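Local coordinates for protein methylmalonate-semialdehyde dehydrogenase (Oceanimonas doudoroffii, PDB 4ZZ7) that probably catalyses the NAD-dependent oxidation of methylmalonate semialdehyde with transfer of the acyl group to coenzyme A, as a member of the aldehyde dehydrogenase family, at residues Ile7-Asn12 and Asp38-Lys43; Asp298-Lys303 and Leu391-Val396; Gly346-Val351 and Ile372-Pro377. All blocks are in the same frame, centred on the assembly; numbering follows the deposited sequence.

How the interactions relate
Starting from the N terminus, interaction 1 comes first: residues 7-12 and 38-43 meet at the ends of an excursion through strands 15-16, 22-27 and 32-38, closing a small loop within the N-terminal sheet before any of the other contacts begins. Much later, helix 296-308 opens interaction 2, which closes only when the chain returns as strand 390-396. Within that long span interaction 3 both opens and closes, pairing 346-351 with 372-377. Interactions 2 and 3 touch each other, since strands 370-373 and 390-396 are neighbours in one sheet and Arg395 reaches Asp373. Interaction 1 stands apart, its centre about 48 Å from that of interaction 2, across the centre of the chain.

Interaction 1 of 3, residues Ile7-Asn12 and Asp38-Lys43; sequences IGHLIN and DLASTK
His9 has CG anti to its carbonyl carbon (chi1 -45°) and Asp38 has CG anti to its backbone N (chi1 -169°), which sets each CG between the two segments. The side chains cross at about a right angle, with ring and carboxylate planes 49° apart. His9 NE2 gives a bent, weak hydrogen bond to Asp38 OD2, 2.7 Å long. The methyl CB of Ala40 packs obliquely on the same end of the ring, 3.7 Å from His9 NE2. One backbone bond joins the strands beside this pair: Asp38 N to Ile7 O, 3.0 Å.

Neither polar group depends on the other alone. The backbone amides of Glu18 and Asn19 bond to OD2 and OD1 of Asp38, and that of Asn205 to ND1 of His9, consistent with a ring that carries its proton on NE2. Strand 6-10 runs parallel to strand 32-38 in a four-stranded N-terminal sheet, and the contact lies where the second strand gives way to helix 42-61, whose Thr44 touches His9. Helix 182-193 packs against Leu10 from the NAD-binding part of the fold, while Leu39 lies close to the NAD-binding residue Glu178.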
loop_
_atom_site.group_PDB
_atom_site.type_symbol
_atom_site.label_atom_id
_atom_site.label_comp_id
_atom_site.label_asym_id
_atom_site.label_seq_id
_atom_site.Cartn_x
_atom_site.Cartn_y
_atom_site.Cartn_z
ATOM N N ILE A 7 18.163 37.693 18.645
ATOM C CA ILE A 7 17.463 36.716 17.796
ATOM C C ILE A 7 15.964 36.676 18.099
ATOM O O ILE A 7 15.530 36.488 19.255
ATOM C CB ILE A 7 18.029 35.296 17.989
ATOM C CG1 ILE A 7 19.516 35.267 17.632
ATOM C CG2 ILE A 7 17.251 34.294 17.137
ATOM C CD1 ILE A 7 20.242 34.063 18.177
ATOM N N GLY A 8 15.171 36.809 17.056
ATOM C CA GLY A 8 13.747 36.979 17.247
ATOM C C GLY A 8 12.932 35.741 16.946
ATOM O O GLY A 8 13.351 34.622 17.199
ATOM N N HIS A 9 11.757 35.992 16.384
ATOM C CA HIS A 9 10.759 34.992 16.111
ATOM C C HIS A 9 10.180 35.254 14.742
ATOM O O HIS A 9 10.077 36.388 14.317
ATOM C CB HIS A 9 9.616 35.087 17.110
ATOM C CG HIS A 9 10.049 35.242 18.527
ATOM N ND1 HIS A 9 10.829 34.311 19.166
ATOM C CD2 HIS A 9 9.793 36.210 19.440
ATOM C CE1 HIS A 9 11.048 34.696 20.411
ATOM N NE2 HIS A 9 10.429 35.847 20.603
ATOM N N LEU A 10 9.778 34.192 14.066
ATOM C CA LEU A 10 9.132 34.280 12.775
ATOM C C LEU A 10 7.650 34.062 12.998
ATOM O O LEU A 10 7.218 32.943 13.289
ATOM C CB LEU A 10 9.707 33.206 11.854
ATOM C CG LEU A 10 9.127 33.076 10.450
ATOM C CD1 LEU A 10 9.208 34.388 9.693
ATOM C CD2 LEU A 10 9.884 31.981 9.707
ATOM N N ILE A 11 6.875 35.134 12.888
ATOM C CA ILE A 11 5.426 35.045 13.044
ATOM C C ILE A 11 4.694 35.765 11.923
ATOM O O ILE A 11 4.777 36.976 11.791
ATOM C CB ILE A 11 4.953 35.630 14.384
ATOM C CG1 ILE A 11 5.609 34.877 15.543
ATOM C CG2 ILE A 11 3.435 35.548 14.487
ATOM C CD1 ILE A 11 5.251 35.391 16.925
ATOM N N ASN A 12 3.935 35.001 11.151
ATOM C CA ASN A 12 3.247 35.501 9.964
ATOM C C ASN A 12 4.220 36.172 8.978
ATOM O O ASN A 12 3.974 37.267 8.487
ATOM C CB ASN A 12 2.094 36.426 10.365
ATOM C CG ASN A 12 0.919 36.366 9.390
ATOM O OD1 ASN A 12 0.255 35.340 9.253
ATOM N ND2 ASN A 12 0.639 37.467 8.741
ATOM N N ASP A 38 15.860 36.213 22.273
ATOM C CA ASP A 38 14.584 36.660 22.831
ATOM C C ASP A 38 13.724 35.460 23.236
ATOM O O ASP A 38 13.588 34.531 22.467
ATOM C CB ASP A 38 13.828 37.498 21.809
ATOM C CG ASP A 38 12.643 38.200 22.416
ATOM O OD1 ASP A 38 12.843 38.998 23.358
ATOM O OD2 ASP A 38 11.510 37.972 21.945
ATOM N N LEU A 39 13.173 35.471 24.441
ATOM C CA LEU A 39 12.311 34.385 24.887
ATOM C C LEU A 39 10.843 34.790 24.820
ATOM O O LEU A 39 10.427 35.783 25.415
ATOM C CB LEU A 39 12.678 33.919 26.297
ATOM C CG LEU A 39 14.124 33.435 26.476
ATOM C CD1 LEU A 39 14.313 32.898 27.881
ATOM C CD2 LEU A 39 14.542 32.364 25.467
ATOM N N ALA A 40 10.060 33.996 24.097
ATOM C CA ALA A 40 8.668 34.322 23.847
ATOM C C ALA A 40 7.792 33.895 24.991
ATOM O O ALA A 40 7.969 32.836 25.578
ATOM C CB ALA A 40 8.187 33.671 22.564
ATOM N N SER A 41 6.818 34.734 25.277
ATOM C CA SER A 41 5.946 34.547 26.412
ATOM C C SER A 41 4.665 33.974 25.878
ATOM O O SER A 41 4.461 33.950 24.669
ATOM C CB SER A 41 5.680 35.908 27.055
ATOM O OG SER A 41 5.048 36.772 26.104
ATOM N N THR A 42 3.771 33.578 26.769
ATOM C CA THR A 42 2.522 32.963 26.335
ATOM C C THR A 42 1.700 33.884 25.400
ATOM O O THR A 42 0.918 33.400 24.598
ATOM C CB THR A 42 1.630 32.502 27.510
ATOM O OG1 THR A 42 1.180 33.639 28.225
ATOM C CG2 THR A 42 2.369 31.641 28.487
ATOM N N LYS A 43 1.865 35.194 25.494
ATOM C CA LYS A 43 1.156 36.114 24.593
ATOM C C LYS A 43 1.702 36.107 23.162
ATOM O O LYS A 43 0.956 36.309 22.186
ATOM C CB LYS A 43 1.245 37.537 25.136
ATOM C CG LYS A 43 0.534 38.563 24.265
ATOM C CD LYS A 43 0.787 39.983 24.730
ATOM C CE LYS A 43 0.213 40.975 23.726
ATOM N NZ LYS A 43 0.440 42.387 24.137
#

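Interaction 2 of 3, residues Asp298-Lys303 and Leu391-Val396; sequences DALVSK and LQVVRV
Arg395 and Asp298 make the polar half of this helix-on-strand contact, and a single carboxylate oxygen does the work. Arg395 NH2 lies 2.9 Å from Asp298 OD1 in a salt bridge, and NH1 adds a weak hydrogen bond to the same OD1. The side chains cross at about a right angle, their two planes 46° apart: NH2 sits above the carboxylate plane, 45° out of it, while OD1 lies at the guanidinium edge, tilted from that plane. Although the first bond of the Asp298 side chain leads away from the strand, chi1 of -64° sets CG anti to the carbonyl carbon, and OD1 ends nearer the strand than that bond suggests.

Next to the charges, Val301 CG2 packs 3.7 Å from Arg395 NH1 and 4.0 Å from Val393 CG1. Leu300 and Val393 reach toward each other tip to tip, CD2 to CG2, at 4.2 Å.

Further out, Arg395 NE is salt-bridged to Asp373 on the adjacent strand, which also flanks Val393 and Val301. Leu300 is backed by Ala289 and Leu271. Helix 296-308 follows strand 286-292, as expected of an alpha/beta layer, and its segment 298-303 runs nearly antiparallel to segment 391-396 at an axis distance of 10.2 Å. The two carboxylates probably balance and orient the guanidinium, tying helix to two adjacent strands by ion pairs, with aliphatic packing at Leu300 and Val301.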
loop_
_atom_site.group_PDB
_atom_site.type_symbol
_atom_site.label_atom_id
_atom_site.label_comp_id
_atom_site.label_asym_id
_atom_site.label_seq_id
_atom_site.Cartn_x
_atom_site.Cartn_y
_atom_site.Cartn_z
ATOM N N ASP A 298 39.373 -7.894 23.939
ATOM C CA ASP A 298 40.775 -7.447 23.949
ATOM C C ASP A 298 41.168 -6.862 22.619
ATOM O O ASP A 298 41.867 -5.850 22.566
ATOM C CB ASP A 298 41.719 -8.591 24.300
ATOM C CG ASP A 298 41.505 -9.116 25.693
ATOM O OD1 ASP A 298 40.894 -8.405 26.546
ATOM O OD2 ASP A 298 41.963 -10.258 25.917
ATOM N N ALA A 299 40.701 -7.499 21.552
ATOM C CA ALA A 299 41.017 -7.068 20.179
ATOM C C ALA A 299 40.319 -5.760 19.769
ATOM O O ALA A 299 40.900 -4.940 19.060
ATOM C CB ALA A 299 40.693 -8.180 19.193
ATOM N N LEU A 300 39.076 -5.583 20.214
ATOM C CA LEU A 300 38.365 -4.311 20.108
ATOM C C LEU A 300 39.150 -3.206 20.810
ATOM O O LEU A 300 39.545 -2.245 20.161
ATOM C CB LEU A 300 36.952 -4.419 20.717
ATOM C CG LEU A 300 35.999 -3.206 20.693
ATOM C CD1 LEU A 300 35.608 -2.899 19.277
ATOM C CD2 LEU A 300 34.723 -3.389 21.508
ATOM N N VAL A 301 39.387 -3.354 22.117
ATOM C CA VAL A 301 40.054 -2.301 22.907
ATOM C C VAL A 301 41.440 -1.973 22.341
ATOM O O VAL A 301 41.829 -0.805 22.275
ATOM C CB VAL A 301 40.143 -2.644 24.414
ATOM C CG1 VAL A 301 40.919 -1.575 25.185
ATOM C CG2 VAL A 301 38.748 -2.742 24.995
ATOM N N SER A 302 42.165 -3.007 21.928
ATOM C CA SER A 302 43.472 -2.833 21.314
ATOM C C SER A 302 43.360 -1.879 20.128
ATOM O O SER A 302 43.866 -0.763 20.154
ATOM C CB SER A 302 44.040 -4.192 20.886
ATOM O OG SER A 302 45.169 -4.069 20.029
ATOM N N LYS A 303 42.627 -2.309 19.123
ATOM C CA LYS A 303 42.521 -1.561 17.856
ATOM C C LYS A 303 41.843 -0.205 17.967
ATOM O O LYS A 303 42.169 0.712 17.225
ATOM C CB LYS A 303 41.758 -2.395 16.839
ATOM C CG LYS A 303 42.472 -3.681 16.513
ATOM C CD LYS A 303 41.907 -4.349 15.290
ATOM C CE LYS A 303 42.581 -5.692 15.067
ATOM N NZ LYS A 303 42.418 -6.164 13.665
ATOM N N LEU A 391 33.053 6.119 24.650
ATOM C CA LEU A 391 32.701 4.754 24.301
ATOM C C LEU A 391 32.994 3.792 25.453
ATOM O O LEU A 391 34.133 3.648 25.854
ATOM C CB LEU A 391 33.497 4.317 23.089
ATOM C CG LEU A 391 32.850 3.293 22.140
ATOM C CD1 LEU A 391 33.940 2.584 21.339
ATOM C CD2 LEU A 391 31.944 2.270 22.818
ATOM N N GLN A 392 31.946 3.144 25.969
ATOM C CA GLN A 392 32.037 2.102 27.018
ATOM C C GLN A 392 32.038 0.701 26.406
ATOM O O GLN A 392 31.324 0.438 25.444
ATOM C CB GLN A 392 30.866 2.236 27.999
ATOM C CG GLN A 392 31.019 3.423 28.926
ATOM C CD GLN A 392 29.731 3.862 29.590
ATOM O OE1 GLN A 392 28.712 4.041 28.936
ATOM N NE2 GLN A 392 29.785 4.088 30.894
ATOM N N VAL A 393 32.829 -0.208 26.959
ATOM C CA VAL A 393 32.860 -1.602 26.452
ATOM C C VAL A 393 32.625 -2.594 27.583
ATOM O O VAL A 393 33.378 -2.631 28.546
ATOM C CB VAL A 393 34.133 -1.934 25.637
ATOM C CG1 VAL A 393 35.294 -1.127 26.138
ATOM C CG2 VAL A 393 34.478 -3.415 25.654
ATOM N N VAL A 394 31.542 -3.354 27.447
ATOM C CA VAL A 394 31.179 -4.400 28.367
ATOM C C VAL A 394 31.639 -5.717 27.758
ATOM O O VAL A 394 31.631 -5.892 26.538
ATOM C CB VAL A 394 29.646 -4.460 28.583
ATOM C CG1 VAL A 394 29.246 -5.629 29.491
ATOM C CG2 VAL A 394 29.133 -3.150 29.167
ATOM N N ARG A 395 32.036 -6.637 28.635
ATOM C CA ARG A 395 32.430 -7.979 28.250
ATOM C C ARG A 395 31.363 -8.940 28.778
ATOM O O ARG A 395 30.849 -8.752 29.878
ATOM C CB ARG A 395 33.837 -8.275 28.788
ATOM C CG ARG A 395 34.919 -7.403 28.134
ATOM C CD ARG A 395 36.101 -7.091 29.050
ATOM N NE ARG A 395 37.107 -6.247 28.394
ATOM C CZ ARG A 395 38.024 -6.682 27.526
ATOM N NH1 ARG A 395 38.896 -5.833 26.988
ATOM N NH2 ARG A 395 38.091 -7.954 27.197
ATOM N N VAL A 396 30.979 -9.907 27.955
ATOM C CA VAL A 396 30.030 -10.963 28.329
ATOM C C VAL A 396 30.453 -12.312 27.702
ATOM O O VAL A 396 31.272 -12.388 26.774
ATOM C CB VAL A 396 28.542 -10.659 27.940
ATOM C CG1 VAL A 396 27.995 -9.423 28.633
ATOM C CG2 VAL A 396 28.380 -10.512 26.439
#

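Interaction 3 of 3, residues Gly346-Val351 and Ile372-Pro377; sequences GATIVV and IDHVTP
Ile372 fits into a shallow hollow formed by Ala347 and Ile349, and this interlock shapes the apolar face of the paired strands. Its CG2 branch presses on Ala347 CB at 3.5 Å. The other branch, CG1, runs beside Ile349 CD1 at 3.8 Å, the two isoleucines lying side by side and pointing the same way. Ile349 starts out away from the partner strand, but chi2 of -60° turns its CD1 back to meet Ile372. Helix 329-344 packs on this face, with Ala342 against both Ala347 and Ile372. Replacing Ile372 by an alanine would probably open a gap beside Ala347 and Ile349, leaving Ile349 CD1 without its neighbour and freer to turn.

Between the faces, Thr348 and Asp373 form an antiparallel hydrogen-bonded pair: Thr348 N to Asp373 O is 2.9 Å and Asp373 N to Thr348 O is 2.7 Å. The first segment enters from a Schellman motif ending the helix at Gly346. It then bends through an inverse gamma turn centred on Ile349, followed by a classic beta bulge in which Val350 and Val351 both face Leu371. That bend turns Val350 toward the partner, its CG2 meeting Asp373 CB at 3.5 Å, with Val301 of helix 296-308 touching both residues.

On the face that carries Thr348 and Asp373, Thr348 and His374 lie side by side, OG1 reaching the ring edge at ND1, 2.9 Å away, in a hydrogen bond. Asp373 OD2 lies 3.3 Å above the His374 ring plane, offset toward the rim, while OD1 is salt-bridged to Arg395. The helix 329-344 side of the pair is thus aliphatic, whereas the other mixes polar groups with Val350; there the carboxylate, drawn to Arg395, would probably polarise the adjacent imidazole.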
loop_
_atom_site.group_PDB
_atom_site.type_symbol
_atom_site.label_atom_id
_atom_site.label_comp_id
_atom_site.label_asym_id
_atom_site.label_seq_id
_atom_site.Cartn_x
_atom_site.Cartn_y
_atom_site.Cartn_z
ATOM N N GLY A 346 35.146 1.520 39.509
ATOM C CA GLY A 346 36.029 0.391 39.174
ATOM C C GLY A 346 36.419 0.225 37.708
ATOM O O GLY A 346 37.162 -0.693 37.376
ATOM N N ALA A 347 35.933 1.108 36.831
ATOM C CA ALA A 347 36.124 0.961 35.374
ATOM C C ALA A 347 37.487 1.461 34.946
ATOM O O ALA A 347 38.004 2.401 35.530
ATOM C CB ALA A 347 35.038 1.696 34.595
ATOM N N THR A 348 38.046 0.829 33.916
ATOM C CA THR A 348 39.355 1.185 33.346
ATOM C C THR A 348 39.226 2.353 32.336
ATOM O O THR A 348 38.511 2.248 31.328
ATOM C CB THR A 348 40.003 -0.033 32.619
ATOM O OG1 THR A 348 39.909 -1.222 33.420
ATOM C CG2 THR A 348 41.469 0.239 32.272
ATOM N N ILE A 349 39.913 3.463 32.604
ATOM C CA ILE A 349 39.891 4.614 31.697
ATOM C C ILE A 349 41.033 4.461 30.695
ATOM O O ILE A 349 42.057 5.131 30.781
ATOM C CB ILE A 349 39.978 5.963 32.450
ATOM C CG1 ILE A 349 38.829 6.114 33.463
ATOM C CG2 ILE A 349 39.962 7.148 31.479
ATOM C CD1 ILE A 349 37.425 6.061 32.878
ATOM N N VAL A 350 40.812 3.590 29.714
ATOM C CA VAL A 350 41.823 3.238 28.697
ATOM C C VAL A 350 42.339 4.435 27.911
ATOM O O VAL A 350 43.530 4.524 27.680
ATOM C CB VAL A 350 41.289 2.211 27.670
ATOM C CG1 VAL A 350 42.348 1.884 26.618
ATOM C CG2 VAL A 350 40.850 0.929 28.355
ATOM N N VAL A 351 41.444 5.311 27.465
ATOM C CA VAL A 351 41.837 6.559 26.794
ATOM C C VAL A 351 41.146 7.723 27.487
ATOM O O VAL A 351 39.920 7.747 27.556
ATOM C CB VAL A 351 41.470 6.564 25.292
ATOM C CG1 VAL A 351 42.052 7.790 24.600
ATOM C CG2 VAL A 351 41.988 5.315 24.599
ATOM N N ILE A 372 36.280 3.775 27.868
ATOM C CA ILE A 372 36.191 3.152 29.206
ATOM C C ILE A 372 36.076 1.640 28.999
ATOM O O ILE A 372 35.373 1.209 28.102
ATOM C CB ILE A 372 34.997 3.685 30.011
ATOM C CG1 ILE A 372 35.062 5.210 30.077
ATOM C CG2 ILE A 372 35.043 3.126 31.413
ATOM C CD1 ILE A 372 33.887 5.876 30.765
ATOM N N ASP A 373 36.779 0.839 29.794
ATOM C CA ASP A 373 36.762 -0.630 29.633
ATOM C C ASP A 373 36.336 -1.242 30.968
ATOM O O ASP A 373 36.380 -0.577 32.010
ATOM C CB ASP A 373 38.143 -1.135 29.143
ATOM C CG ASP A 373 38.151 -2.627 28.662
ATOM O OD1 ASP A 373 37.099 -3.262 28.443
ATOM O OD2 ASP A 373 39.258 -3.180 28.504
ATOM N N HIS A 374 35.857 -2.487 30.914
ATOM C CA HIS A 374 35.389 -3.241 32.103
ATOM C C HIS A 374 34.262 -2.521 32.845
ATOM O O HIS A 374 34.308 -2.367 34.073
ATOM C CB HIS A 374 36.549 -3.550 33.063
ATOM C CG HIS A 374 37.704 -4.224 32.399
ATOM N ND1 HIS A 374 38.912 -3.591 32.184
ATOM C CD2 HIS A 374 37.826 -5.462 31.864
ATOM C CE1 HIS A 374 39.734 -4.417 31.560
ATOM N NE2 HIS A 374 39.097 -5.557 31.347
ATOM N N VAL A 375 33.255 -2.083 32.089
ATOM C CA VAL A 375 32.111 -1.394 32.683
ATOM C C VAL A 375 31.088 -2.464 32.988
ATOM O O VAL A 375 31.066 -3.513 32.323
ATOM C CB VAL A 375 31.518 -0.253 31.802
ATOM C CG1 VAL A 375 32.607 0.541 31.101
ATOM C CG2 VAL A 375 30.542 -0.782 30.782
ATOM N N THR A 376 30.252 -2.196 33.985
ATOM C CA THR A 376 29.275 -3.184 34.451
ATOM C C THR A 376 27.865 -2.590 34.513
ATOM O O THR A 376 27.725 -1.367 34.614
ATOM C CB THR A 376 29.667 -3.785 35.832
ATOM O OG1 THR A 376 29.787 -2.748 36.822
ATOM C CG2 THR A 376 30.981 -4.591 35.731
ATOM N N PRO A 377 26.818 -3.450 34.476
ATOM C CA PRO A 377 25.446 -2.943 34.500
ATOM C C PRO A 377 25.090 -2.155 35.744
ATOM O O PRO A 377 24.101 -1.428 35.724
ATOM C CB PRO A 377 24.588 -4.208 34.422
ATOM C CG PRO A 377 25.471 -5.237 33.821
ATOM C CD PRO A 377 26.842 -4.918 34.335
#